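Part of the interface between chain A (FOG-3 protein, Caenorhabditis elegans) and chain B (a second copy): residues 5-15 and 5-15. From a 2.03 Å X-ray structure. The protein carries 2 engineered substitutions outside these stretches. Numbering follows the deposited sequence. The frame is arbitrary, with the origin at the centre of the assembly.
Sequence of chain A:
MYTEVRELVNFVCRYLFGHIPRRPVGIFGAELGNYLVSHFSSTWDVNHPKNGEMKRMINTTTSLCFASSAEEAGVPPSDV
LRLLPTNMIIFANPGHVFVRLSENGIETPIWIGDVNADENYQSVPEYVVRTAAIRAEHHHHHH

Chain A (5-15) VRELVNFVCRY
Chain B 5-15: VRELVNFVCRY

Two glutamates, E7(A) and E7(B), organise the polar centre of this contact, largely through water. Water 3 lies 2.7 Å from E7(A) OE2 and 2.5 Å from E7(B) OE2, and accepts from R6(B) NE at 2.9 Å. Water 2 joins the other carboxylate oxygens, 3.0 Å from E7(A) OE1 and 2.7 Å from E7(B) OE1, and accepts from R14(A) NH1 at 3.0 Å. Waters 2 and 3 each sit between the two carboxylates, within hydrogen-bonding distance of both.

Each glutamate also faces an asparagine. N10(B) ND2 gives E7(A) OE2 a weak hydrogen bond, 3.3 Å long with an N-H...O angle of 120°; in the counterpart pair, N10(A) ND2 lies 2.9 Å from E7(B) OE2. Arginine lies farther off: E7(A) OE1 to R14(B) NH1 and E7(B) OE1 to R14(A) NH1 both measure 4.1 Å, too long for a salt bridge, and water closes each gap. Water 1 donates to E7(A) OE1 (2.7 Å) and accepts from R14(B) NH1 (3.0 Å); water 4 does the same between E7(B) OE1 (2.7 Å) and R14(A) NH1 (3.0 Å).

Two arginine pairs stack face to face. The R14 guanidiniums lie flat on each other, centres 3.4 Å apart and planes at 5°, with R14(A) NH2 3.2 Å from R14(B) CZ. The R6 pair matches it at 3.4 Å and 4°, R6(A) NH1 lying 3.4 Å from R6(B) CZ. These cations do not hydrogen-bond to each other, since both sides present donors; the planar groups instead meet by their faces, leaving in-plane N-H groups available to other acceptors.

Both stretches enter already helical at residue 5 and continue as helix to about residue 13, with phi/psi near -60/-45 over most of their length and i to i+4 bonds such as V9(A) N to V5(A) O, 2.8 Å. The axes approach to 12.8 Å and their N-to-C directions diverge by 83°, a nearly perpendicular crossing spanned by long side chains. In register, E7(A) CA is 9.0 Å from N10(B) CA, and N10(A) CA is 9.2 Å from E7(B) CA.

R6, N10 and R14, spaced four apart, point CA-to-CB toward the partner in both chains. E7 starts sideways, but its m, m rotamer brings the carboxylate nearer. R6 is t, t, p and R14 m, t, m through chi3; N10 has chi1 m and chi2 near zero. V5, L8, V9 and V12 stay out of reach, leaving a polar contact that buries 353 Å².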

# COMPACT_ATOMS: atom_id res chain seq x y z
N VAL A 5 -2.63 2.98 8.53
CA VAL A 5 -1.22 3.14 8.89
C VAL A 5 -0.31 2.34 7.96
O VAL A 5 0.74 2.82 7.50
CB VAL A 5 -0.97 2.71 10.36
CG1 VAL A 5 0.51 2.37 10.61
CG2 VAL A 5 -1.45 3.80 11.31
N ARG A 6 -0.71 1.11 7.64
CA ARG A 6 0.06 0.31 6.70
C ARG A 6 0.21 0.98 5.32
O ARG A 6 1.29 0.99 4.74
CB ARG A 6 -0.56 -1.07 6.50
CG ARG A 6 0.21 -1.86 5.41
CD ARG A 6 -0.15 -3.31 5.40
NE ARG A 6 -1.56 -3.52 5.10
CZ ARG A 6 -2.19 -4.64 5.43
NH1 ARG A 6 -1.53 -5.61 6.05
NH2 ARG A 6 -3.48 -4.80 5.14
N GLU A 7 -0.88 1.55 4.81
CA GLU A 7 -0.86 2.20 3.51
C GLU A 7 0.02 3.45 3.54
O GLU A 7 0.75 3.75 2.59
CB GLU A 7 -2.28 2.57 3.06
CG GLU A 7 -3.13 1.36 2.72
CD GLU A 7 -2.39 0.37 1.80
OE1 GLU A 7 -1.93 0.75 0.70
OE2 GLU A 7 -2.24 -0.80 2.20
N LEU A 8 -0.04 4.18 4.64
CA LEU A 8 0.86 5.31 4.83
C LEU A 8 2.32 4.85 4.81
O LEU A 8 3.16 5.40 4.09
CB LEU A 8 0.56 6.04 6.13
CG LEU A 8 1.15 7.46 6.28
CD1 LEU A 8 0.38 8.22 7.35
CD2 LEU A 8 2.63 7.45 6.64
N VAL A 9 2.62 3.86 5.64
CA VAL A 9 3.98 3.34 5.76
C VAL A 9 4.52 2.87 4.40
O VAL A 9 5.66 3.17 4.05
CB VAL A 9 4.06 2.19 6.79
CG1 VAL A 9 5.38 1.45 6.66
CG2 VAL A 9 3.86 2.74 8.21
N ASN A 10 3.70 2.14 3.65
CA ASN A 10 4.16 1.59 2.37
C ASN A 10 4.36 2.69 1.33
O ASN A 10 5.26 2.59 0.48
CB ASN A 10 3.17 0.55 1.85
CG ASN A 10 3.18 -0.70 2.71
OD1 ASN A 10 4.02 -0.83 3.59
ND2 ASN A 10 2.25 -1.62 2.46
N PHE A 11 3.54 3.72 1.42
CA PHE A 11 3.71 4.89 0.57
C PHE A 11 5.11 5.45 0.76
O PHE A 11 5.83 5.70 -0.21
CB PHE A 11 2.67 5.98 0.89
CG PHE A 11 2.96 7.29 0.19
CD1 PHE A 11 2.64 7.45 -1.16
CD2 PHE A 11 3.56 8.35 0.87
CE1 PHE A 11 2.91 8.67 -1.82
CE2 PHE A 11 3.83 9.57 0.22
CZ PHE A 11 3.50 9.71 -1.14
N VAL A 12 5.47 5.68 2.02
CA VAL A 12 6.79 6.19 2.34
C VAL A 12 7.88 5.20 1.90
O VAL A 12 8.88 5.60 1.28
CB VAL A 12 6.94 6.45 3.86
CG1 VAL A 12 8.39 6.83 4.20
CG2 VAL A 12 5.95 7.54 4.31
N CYS A 13 7.67 3.91 2.18
CA CYS A 13 8.68 2.91 1.83
C CYS A 13 8.88 2.78 0.32
O CYS A 13 9.95 2.41 -0.14
CB CYS A 13 8.34 1.54 2.44
SG CYS A 13 8.61 1.49 4.27
N ARG A 14 7.85 3.10 -0.47
CA ARG A 14 8.01 3.04 -1.92
C ARG A 14 9.06 4.06 -2.45
O ARG A 14 9.57 3.89 -3.55
CB ARG A 14 6.67 3.22 -2.64
CG ARG A 14 5.81 1.94 -2.60
CD ARG A 14 4.55 1.97 -3.48
NE ARG A 14 3.50 2.92 -3.09
CZ ARG A 14 2.52 2.67 -2.22
NH1 ARG A 14 2.48 1.51 -1.57
NH2 ARG A 14 1.57 3.59 -1.97
N TYR A 15 9.41 5.08 -1.66
CA TYR A 15 10.55 5.93 -2.03
C TYR A 15 11.89 5.24 -1.75
O TYR A 15 12.95 5.66 -2.25
CB TYR A 15 10.51 7.27 -1.29
CG TYR A 15 9.43 8.19 -1.79
CD1 TYR A 15 9.61 8.93 -2.96
CD2 TYR A 15 8.24 8.32 -1.08
CE1 TYR A 15 8.61 9.78 -3.43
CE2 TYR A 15 7.25 9.15 -1.53
CZ TYR A 15 7.43 9.88 -2.69
OH TYR A 15 6.42 10.69 -3.11
N VAL B 5 -0.24 -9.90 -3.68
CA VAL B 5 -1.51 -9.65 -4.36
C VAL B 5 -2.13 -8.37 -3.84
O VAL B 5 -2.64 -7.57 -4.59
CB VAL B 5 -2.52 -10.81 -4.17
CG1 VAL B 5 -3.88 -10.38 -4.63
CG2 VAL B 5 -2.06 -12.07 -4.92
N ARG B 6 -2.09 -8.18 -2.53
CA ARG B 6 -2.68 -6.99 -1.95
C ARG B 6 -1.94 -5.75 -2.44
O ARG B 6 -2.58 -4.73 -2.74
CB ARG B 6 -2.66 -7.02 -0.42
CG ARG B 6 -3.28 -5.78 0.21
CD ARG B 6 -3.16 -5.79 1.73
NE ARG B 6 -1.77 -5.68 2.17
CZ ARG B 6 -1.12 -6.62 2.84
NH1 ARG B 6 -1.73 -7.76 3.16
NH2 ARG B 6 0.14 -6.43 3.20
N GLU B 7 -0.61 -5.81 -2.52
CA GLU B 7 0.16 -4.67 -3.02
C GLU B 7 -0.17 -4.39 -4.49
O GLU B 7 -0.25 -3.22 -4.90
CB GLU B 7 1.66 -4.89 -2.83
CG GLU B 7 2.12 -4.86 -1.36
CD GLU B 7 1.78 -3.56 -0.68
OE1 GLU B 7 1.95 -2.51 -1.32
OE2 GLU B 7 1.33 -3.59 0.47
N LEU B 8 -0.33 -5.44 -5.29
CA LEU B 8 -0.70 -5.28 -6.71
C LEU B 8 -2.08 -4.64 -6.83
O LEU B 8 -2.29 -3.68 -7.59
CB LEU B 8 -0.69 -6.63 -7.44
CG LEU B 8 -0.38 -6.60 -8.96
CD1 LEU B 8 -0.16 -7.99 -9.56
CD2 LEU B 8 -1.43 -5.89 -9.73
N VAL B 9 -3.03 -5.19 -6.07
CA VAL B 9 -4.41 -4.68 -6.12
C VAL B 9 -4.45 -3.22 -5.70
O VAL B 9 -5.16 -2.40 -6.30
CB VAL B 9 -5.34 -5.49 -5.21
CG1 VAL B 9 -6.69 -4.78 -5.08
CG2 VAL B 9 -5.52 -6.90 -5.76
N ASN B 10 -3.68 -2.88 -4.67
CA ASN B 10 -3.73 -1.51 -4.17
C ASN B 10 -3.04 -0.56 -5.14
O ASN B 10 -3.47 0.58 -5.32
CB ASN B 10 -3.14 -1.44 -2.76
CG ASN B 10 -4.11 -1.99 -1.74
OD1 ASN B 10 -5.23 -2.31 -2.09
ND2 ASN B 10 -3.70 -2.08 -0.49
N PHE B 11 -1.99 -1.04 -5.81
CA PHE B 11 -1.37 -0.26 -6.88
C PHE B 11 -2.38 0.13 -7.96
O PHE B 11 -2.45 1.29 -8.38
CB PHE B 11 -0.22 -1.05 -7.52
CG PHE B 11 0.48 -0.30 -8.64
CD1 PHE B 11 1.47 0.62 -8.36
CD2 PHE B 11 0.12 -0.51 -9.96
CE1 PHE B 11 2.12 1.30 -9.37
CE2 PHE B 11 0.77 0.17 -10.98
CZ PHE B 11 1.76 1.08 -10.68
N VAL B 12 -3.15 -0.84 -8.42
CA VAL B 12 -4.16 -0.59 -9.44
C VAL B 12 -5.27 0.34 -8.94
O VAL B 12 -5.69 1.26 -9.64
CB VAL B 12 -4.78 -1.92 -9.93
CG1 VAL B 12 -5.89 -1.64 -10.96
CG2 VAL B 12 -3.70 -2.81 -10.54
N CYS B 13 -5.75 0.09 -7.72
CA CYS B 13 -6.82 0.90 -7.14
C CYS B 13 -6.41 2.34 -6.86
O CYS B 13 -7.28 3.21 -6.80
CB CYS B 13 -7.33 0.25 -5.85
SG CYS B 13 -8.27 -1.25 -6.20
N ARG B 14 -5.11 2.62 -6.71
CA ARG B 14 -4.68 4.01 -6.53
C ARG B 14 -4.93 4.86 -7.78
O ARG B 14 -4.90 6.10 -7.70
CB ARG B 14 -3.20 4.09 -6.10
CG ARG B 14 -3.01 3.69 -4.59
CD ARG B 14 -1.61 4.04 -4.03
NE ARG B 14 -0.50 3.25 -4.60
CZ ARG B 14 -0.12 2.04 -4.19
NH1 ARG B 14 -0.77 1.42 -3.20
NH2 ARG B 14 0.91 1.43 -4.75
N TYR B 15 -5.20 4.22 -8.92
CA TYR B 15 -5.66 4.96 -10.11
C TYR B 15 -7.16 5.26 -10.06
O TYR B 15 -7.67 6.13 -10.80
CB TYR B 15 -5.37 4.19 -11.40
CG TYR B 15 -3.91 4.16 -11.82
CD1 TYR B 15 -3.33 5.24 -12.46
CD2 TYR B 15 -3.14 3.03 -11.60
CE1 TYR B 15 -1.99 5.21 -12.86
CE2 TYR B 15 -1.80 2.99 -11.99
CZ TYR B 15 -1.24 4.07 -12.62
OH TYR B 15 0.09 4.02 -13.00
O HOH W 1 -3.15 1.83 -1.46
O HOH W 2 0.71 -0.38 -0.12
O HOH W 3 -0.94 -3.00 1.33
O HOH W 4 4.18 -0.95 -1.35